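Local coordinates for beta-galactosidase/beta-glucuronidase (Faecalibacterium prausnitzii L2-6, PDB 6MVF), which binds flavin mononucleotide and, as a beta-glucuronidase of glycoside hydrolase family 2, probably cleaves beta-linked sugar conjugates such as glucuronides, at residues A[541-546]-A[550-555]. Residues are numbered along the deposited sequence; the frame is centred on the assembly and turned at random.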
# COMPACT_ATOMS: atom_id res chain seq x y z
N ALA A 541 1.25 -31.02 -24.19
CA ALA A 541 2.48 -31.31 -24.94
C ALA A 541 2.25 -32.18 -26.17
O ALA A 541 2.94 -32.01 -27.19
CB ALA A 541 3.50 -31.99 -24.02
N ALA A 542 1.26 -33.10 -26.13
CA ALA A 542 0.99 -34.05 -27.21
C ALA A 542 0.28 -33.45 -28.42
O ALA A 542 0.26 -34.10 -29.47
CB ALA A 542 0.16 -35.22 -26.69
N ARG A 543 -0.30 -32.25 -28.33
CA ARG A 543 -1.12 -31.73 -29.43
C ARG A 543 -0.29 -31.19 -30.58
O ARG A 543 0.72 -30.51 -30.38
CB ARG A 543 -2.03 -30.60 -28.94
CG ARG A 543 -3.21 -31.05 -28.13
CD ARG A 543 -4.37 -31.38 -29.01
NE ARG A 543 -5.49 -31.78 -28.20
CZ ARG A 543 -6.75 -31.73 -28.59
NH1 ARG A 543 -7.05 -31.26 -29.80
NH2 ARG A 543 -7.71 -32.12 -27.76
N SER A 544 -0.76 -31.42 -31.80
CA SER A 544 -0.21 -30.76 -32.98
C SER A 544 -1.30 -30.71 -34.04
O SER A 544 -1.66 -31.75 -34.60
CB SER A 544 1.04 -31.48 -33.50
OG SER A 544 1.57 -30.83 -34.64
N GLU A 545 -1.83 -29.52 -34.31
CA GLU A 545 -2.93 -29.34 -35.25
C GLU A 545 -3.25 -27.86 -35.38
O GLU A 545 -2.97 -27.06 -34.48
CB GLU A 545 -4.19 -30.10 -34.81
CG GLU A 545 -4.85 -29.60 -33.54
CD GLU A 545 -5.80 -30.63 -32.92
OE1 GLU A 545 -5.32 -31.50 -32.17
OE2 GLU A 545 -7.03 -30.59 -33.21
N GLY A 546 -3.85 -27.50 -36.52
CA GLY A 546 -4.16 -26.12 -36.79
C GLY A 546 -2.96 -25.21 -36.94
O GLY A 546 -3.10 -23.99 -36.86
N GLY A 550 1.54 -28.00 -29.10
CA GLY A 550 1.59 -27.92 -27.65
C GLY A 550 0.35 -27.42 -26.94
O GLY A 550 0.41 -27.19 -25.72
N ARG A 551 -0.77 -27.25 -27.63
CA ARG A 551 -1.86 -26.47 -27.07
C ARG A 551 -3.22 -27.09 -27.38
O ARG A 551 -3.44 -27.63 -28.47
CB ARG A 551 -1.86 -25.03 -27.62
CG ARG A 551 -0.54 -24.30 -27.49
CD ARG A 551 -0.25 -23.96 -26.06
NE ARG A 551 1.09 -23.39 -25.93
CZ ARG A 551 1.43 -22.15 -26.27
NH1 ARG A 551 0.54 -21.31 -26.76
NH2 ARG A 551 2.69 -21.76 -26.13
N ASN A 552 -4.12 -26.97 -26.42
CA ASN A 552 -5.55 -26.96 -26.71
C ASN A 552 -5.98 -25.51 -26.89
O ASN A 552 -5.79 -24.68 -25.99
CB ASN A 552 -6.32 -27.66 -25.60
CG ASN A 552 -7.79 -27.86 -25.94
OD1 ASN A 552 -8.52 -26.90 -26.13
ND2 ASN A 552 -8.22 -29.12 -26.00
N ASN A 553 -6.52 -25.18 -28.06
CA ASN A 553 -6.88 -23.81 -28.40
C ASN A 553 -8.39 -23.63 -28.50
O ASN A 553 -8.89 -22.86 -29.33
CB ASN A 553 -6.19 -23.36 -29.69
CG ASN A 553 -4.70 -23.07 -29.49
OD1 ASN A 553 -4.30 -22.27 -28.63
ND2 ASN A 553 -3.87 -23.73 -30.28
N LYS A 554 -9.13 -24.32 -27.63
CA LYS A 554 -10.58 -24.17 -27.53
C LYS A 554 -10.98 -23.06 -26.57
O LYS A 554 -12.14 -23.00 -26.16
CB LYS A 554 -11.23 -25.50 -27.12
CG LYS A 554 -10.91 -26.66 -28.04
CD LYS A 554 -11.95 -27.78 -27.96
CE LYS A 554 -11.55 -28.99 -28.82
NZ LYS A 554 -10.36 -29.74 -28.25
N GLY A 555 -10.04 -22.17 -26.22
CA GLY A 555 -10.32 -21.13 -25.25
C GLY A 555 -11.20 -20.03 -25.79
O GLY A 555 -11.23 -19.74 -26.99
O HOH W 1 -5.71 -28.44 -30.57
O HOH W 2 -4.32 -26.00 -31.82
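At the base of the hairpin formed by strands 543-545 and 548-549, in the long loop after barrel strand 529-532 of the TIM-barrel domain, R543 meets the segment 550-555. G550 N gives a nearly straight hydrogen bond to R543 O (2.9 Å, 176°), and the R543 side chain then runs over the R551 backbone, its CB 3.3 Å from R551 O. A bend at chi2 (-87°) turns the rest of the chain toward N552 and K554. ND2 of N552 sits over one face of the guanidinium, 3.5 Å from R543 NH2, with the amide plane turned 66° from the guanidinium plane. K554 crosses the arginine at about a right angle and reaches the group obliquely, with NZ 3.6 Å from R543 NH2. N552 and K554 match the N-x-K motif with which beta-glucuronidases recognise the glucuronate carboxylate, so this cluster of donors probably lines the substrate pocket. D152 takes a salt bridge from R543 NH2 and a hydrogen bond from N552 ND2, while Y459 OH is bonded to both R543 NH2 and K554 NZ. A leucine in place of R543 would probably leave D152 and E545, whose OE1 lies 2.9 Å from R543 NH1 in a salt bridge, without their cationic mate. Within the motif, N552 OD1 accepts from K554 N at 3.0 Å, an Asx turn that ties the asparagine amide to the lysine backbone.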